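Side-chain contacts in sugar kinase, pfkB family (Thermotoga maritima, PDB 2AJR), which probably phosphorylates a sugar phosphate at the expense of ATP, as a phosphofructokinase-like member of the pfkB family of carbohydrate kinases, and binds magnesium: residues A[41-44]-A[45-48]; A[129-132]-A[133-136]. One frame throughout, in Å; residues are numbered along the deposited sequence. Where two conformers were deposited one is given.

Interaction 1. Residues A[41-44]-A[45-48]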
loop_
_atom_site.group_PDB
_atom_site.type_symbol
_atom_site.label_atom_id
_atom_site.label_comp_id
_atom_site.label_asym_id
_atom_site.label_seq_id
_atom_site.Cartn_x
_atom_site.Cartn_y
_atom_site.Cartn_z
ATOM N N ASN A 41 10.490 2.796 11.170
ATOM C CA ASN A 41 11.853 2.209 11.333
ATOM C C ASN A 41 11.791 0.782 11.879
ATOM O O ASN A 41 12.434 -0.134 11.369
ATOM C CB ASN A 41 12.712 3.049 12.294
ATOM C CG ASN A 41 13.384 4.227 11.613
ATOM O OD1 ASN A 41 13.033 4.597 10.490
ATOM N ND2 ASN A 41 14.370 4.826 12.295
ATOM N N ASP A 42 11.021 0.642 12.950
ATOM C CA ASP A 42 10.752 -0.624 13.601
ATOM C C ASP A 42 10.035 -1.564 12.632
ATOM O O ASP A 42 8.916 -1.266 12.192
ATOM C CB ASP A 42 9.866 -0.332 14.817
ATOM C CG ASP A 42 9.790 -1.477 15.788
ATOM O OD1 ASP A 42 9.979 -2.641 15.375
ATOM O OD2 ASP A 42 9.519 -1.201 16.977
ATOM N N LEU A 43 10.662 -2.696 12.308
ATOM C CA LEU A 43 10.048 -3.668 11.386
ATOM C C LEU A 43 8.860 -4.397 12.027
ATOM O O LEU A 43 8.057 -5.017 11.321
ATOM C CB LEU A 43 11.079 -4.678 10.845
ATOM C CG LEU A 43 10.940 -5.062 9.350
ATOM C CD1 LEU A 43 9.497 -5.523 8.918
ATOM C CD2 LEU A 43 11.435 -3.901 8.456
ATOM N N SER A 44 8.743 -4.308 13.352
ATOM C CA SER A 44 7.601 -4.880 14.074
ATOM C C SER A 44 6.356 -4.000 14.088
ATOM O O SER A 44 5.368 -4.365 14.718
ATOM C CB SER A 44 7.983 -5.147 15.533
ATOM O OG SER A 44 7.872 -3.965 16.325
ATOM N N LYS A 45 6.404 -2.828 13.463
ATOM C CA LYS A 45 5.222 -1.961 13.380
ATOM C C LYS A 45 4.555 -2.071 12.010
ATOM O O LYS A 45 3.708 -1.261 11.638
ATOM C CB LYS A 45 5.587 -0.522 13.727
ATOM C CG LYS A 45 5.762 -0.351 15.223
ATOM C CD LYS A 45 6.260 1.027 15.618
ATOM C CE LYS A 45 6.699 1.038 17.094
ATOM N NZ LYS A 45 5.693 0.325 17.950
ATOM N N THR A 46 4.965 -3.088 11.264
ATOM C CA THR A 46 4.291 -3.476 10.058
ATOM C C THR A 46 4.167 -4.997 9.999
ATOM O O THR A 46 4.959 -5.728 10.577
ATOM C CB THR A 46 5.008 -2.951 8.816
ATOM O OG1 THR A 46 4.094 -2.995 7.711
ATOM C CG2 THR A 46 6.246 -3.773 8.488
ATOM N N GLN A 47 3.149 -5.453 9.294
ATOM C CA GLN A 47 2.856 -6.865 9.178
ATOM C C GLN A 47 2.224 -7.069 7.820
ATOM O O GLN A 47 1.438 -6.241 7.358
ATOM C CB GLN A 47 1.879 -7.288 10.277
ATOM C CG GLN A 47 1.796 -8.783 10.539
ATOM C CD GLN A 47 3.036 -9.315 11.255
ATOM O OE1 GLN A 47 4.037 -9.670 10.622
ATOM N NE2 GLN A 47 2.972 -9.372 12.584
HETATM N N MSE A 48 2.563 -8.163 7.168
HETATM C CA MSE A 48 1.975 -8.441 5.886
HETATM C C MSE A 48 1.609 -9.899 5.784
HETATM O O MSE A 48 2.407 -10.771 6.109
HETATM C CB MSE A 48 2.928 -8.035 4.789
HETATM C CG MSE A 48 2.215 -7.789 3.489
HETATM SE SE MSE A 48 2.536 -9.199 2.201
HETATM C CE MSE A 48 2.861 -10.883 3.283
#
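Asp42, whose side chain also lies against Lys45, offers OD1 to two donors of one residue: Ser44 OG gives its hydroxyl proton to Asp42 OD1 at 2.7 Å, and Ser44 N reaches the same oxygen at 2.9 Å with an N-H...O angle of 149°. Both arrive above the carboxylate plane, from the same face. The bond from the amide two residues on defines an Asx turn, in which CG of Asp42 lies anti to the backbone N (chi1 -165°) and beside the carbonyl carbon. A second closure overlaps it: Lys45 N donates to Asp42 O at 3.2 Å with an N-H...O angle of 163°, and Leu43 and Ser44 between them have the backbone angles of a type I turn. The lysine chain crosses Asp42 at about a right angle, bringing its CE to 3.6 Å from Asp42 OD2. Leu43 and Thr46 run side by side, CD1 of Leu43 meeting CG2 of Thr46 at 3.7 Å; Phe123 and Pro124 of the second subunit pack on this pair, and Thr46 OG1 bonds to Glu26 O. The turn leads into strand 46-51, at the edge of the four-stranded sheet, consistent with the lid of ribokinase-type kinases. Lys45 NZ stays 4.2 Å from Asp42 OD2, beyond a salt bridge, so its charge probably adds only a modest, non-directional attraction to a carboxylate held by Ser44.

Interaction 2. Residues A[129-132]-A[133-136]; sequences TDMD and VNHF
His135 lays one face of its imidazole over the carbonyl oxygen of Met131, one helical turn back; His135 CG is 3.4 Å from Met131 O, which sits toward the rim of the ring. The ring gets there with CG beside its own backbone N (chi1 -71°), while the same oxygen accepts the straightest of the four i to i+4 backbone bonds, from His135 N at 3.0 Å. Met131, a selenomethionine, bends at chi2 and chi3 to bring its end near the ring: in the conformer given, CE is 3.6 Å from His135 NE2 and SE lies obliquely, 34° off the ring normal. A second conformer was modelled, which makes this approach provisional. The helix starts at Thr129, the N-cap, whose OG1 accepts from Asp132 N at 3.2 Å. One turn on, CG2 of Val133 rests 3.5 Å from Thr129 O, and the amide carbon CG of Asn134 stands 3.4 Å from Asp130 O. Phe136 is buried and Val133 partly so: Val133 packs on Ile164 and Phe136 on Leu168, and the Phe136 ring meets that of Phe73 with planes about 45° apart, so the first turns of helix 130-144 pack against helix 164-174 and, through Phe136, reach strand 68-75 of the ten-stranded sheet.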
loop_
_atom_site.group_PDB
_atom_site.type_symbol
_atom_site.label_atom_id
_atom_site.label_comp_id
_atom_site.label_asym_id
_atom_site.label_seq_id
_atom_site.Cartn_x
_atom_site.Cartn_y
_atom_site.Cartn_z
ATOM N N THR A 129 -12.603 -12.405 -16.100
ATOM C CA THR A 129 -13.355 -12.653 -17.320
ATOM C C THR A 129 -14.331 -13.811 -17.133
ATOM O O THR A 129 -14.323 -14.489 -16.100
ATOM C CB THR A 129 -12.424 -13.030 -18.469
ATOM O OG1 THR A 129 -11.909 -14.351 -18.250
ATOM C CG2 THR A 129 -11.276 -12.022 -18.600
ATOM N N ASP A 130 -15.159 -14.040 -18.148
ATOM C CA ASP A 130 -16.155 -15.107 -18.109
ATOM C C ASP A 130 -15.502 -16.503 -18.243
ATOM O O ASP A 130 -15.975 -17.478 -17.663
ATOM C CB ASP A 130 -17.209 -14.883 -19.202
ATOM C CG ASP A 130 -18.621 -15.040 -18.686
ATOM O OD1 ASP A 130 -18.926 -14.488 -17.605
ATOM O OD2 ASP A 130 -19.427 -15.701 -19.365
HETATM N N MSE A 131 -14.424 -16.592 -19.015
HETATM C CA MSE A 131 -13.687 -17.845 -19.082
HETATM C C MSE A 131 -13.098 -18.212 -17.721
HETATM O O MSE A 131 -13.173 -19.374 -17.322
HETATM C CB MSE A 131 -12.624 -17.835 -20.185
HETATM C CG MSE A 131 -13.134 -18.434 -21.500
HETATM SE SE MSE A 131 -13.834 -20.283 -21.302
HETATM C CE MSE A 131 -12.276 -21.290 -22.063
ATOM N N ASP A 132 -12.567 -17.231 -16.993
ATOM C CA ASP A 132 -12.018 -17.474 -15.668
ATOM C C ASP A 132 -13.100 -17.981 -14.723
ATOM O O ASP A 132 -12.877 -18.934 -13.969
ATOM C CB ASP A 132 -11.393 -16.204 -15.076
ATOM C CG ASP A 132 -10.142 -15.748 -15.811
ATOM O OD1 ASP A 132 -9.502 -16.576 -16.504
ATOM O OD2 ASP A 132 -9.820 -14.536 -15.690
ATOM N N VAL A 133 -14.270 -17.353 -14.760
ATOM C CA VAL A 133 -15.353 -17.757 -13.869
ATOM C C VAL A 133 -15.763 -19.195 -14.192
ATOM O O VAL A 133 -16.008 -19.976 -13.282
ATOM C CB VAL A 133 -16.564 -16.756 -13.908
ATOM C CG1 VAL A 133 -17.795 -17.324 -13.199
ATOM C CG2 VAL A 133 -16.164 -15.446 -13.274
ATOM N N ASN A 134 -15.801 -19.552 -15.474
ATOM C CA ASN A 134 -16.138 -20.921 -15.868
ATOM C C ASN A 134 -15.123 -21.942 -15.383
ATOM O O ASN A 134 -15.488 -22.978 -14.841
ATOM C CB ASN A 134 -16.331 -21.029 -17.384
ATOM C CG ASN A 134 -17.641 -20.413 -17.840
ATOM O OD1 ASN A 134 -18.590 -20.260 -17.051
ATOM N ND2 ASN A 134 -17.709 -20.056 -19.112
ATOM N N HIS A 135 -13.849 -21.640 -15.548
ATOM C CA HIS A 135 -12.812 -22.518 -15.044
ATOM C C HIS A 135 -12.956 -22.667 -13.551
ATOM O O HIS A 135 -12.781 -23.755 -13.019
ATOM C CB HIS A 135 -11.430 -21.972 -15.369
ATOM C CG HIS A 135 -11.083 -22.051 -16.813
ATOM N ND1 HIS A 135 -10.111 -21.260 -17.383
ATOM C CD2 HIS A 135 -11.577 -22.824 -17.811
ATOM C CE1 HIS A 135 -10.012 -21.550 -18.671
ATOM N NE2 HIS A 135 -10.889 -22.497 -18.957
ATOM N N PHE A 136 -13.289 -21.579 -12.869
ATOM C CA PHE A 136 -13.536 -21.664 -11.441
ATOM C C PHE A 136 -14.706 -22.596 -11.101
ATOM O O PHE A 136 -14.598 -23.416 -10.184
ATOM C CB PHE A 136 -13.787 -20.285 -10.812
ATOM C CG PHE A 136 -14.158 -20.378 -9.370
ATOM C CD1 PHE A 136 -13.177 -20.480 -8.396
ATOM C CD2 PHE A 136 -15.483 -20.448 -8.986
ATOM C CE1 PHE A 136 -13.503 -20.610 -7.051
ATOM C CE2 PHE A 136 -15.817 -20.583 -7.638
ATOM C CZ PHE A 136 -14.820 -20.672 -6.672
#

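From the N terminus, interaction 1 comes first, closing the short turn between strand 37-39 and strand 46-51. Strand 46-51 is an outer strand of the four-stranded sheet and pairs with strand 22-28. The chain then passes through strands of both sheets, ending with 117-122 at the other edge of the small one, before interaction 2 opens helix 130-144. The two are in series and neither nest nor cross; each is local to eight consecutive residues. The centres of interactions 1 and 2 lie about 37 Å apart. Interaction 1 thus belongs to the small sheet and the contact with the second subunit, interaction 2 to the helical layer over the ten-stranded sheet, away from the magnesium site.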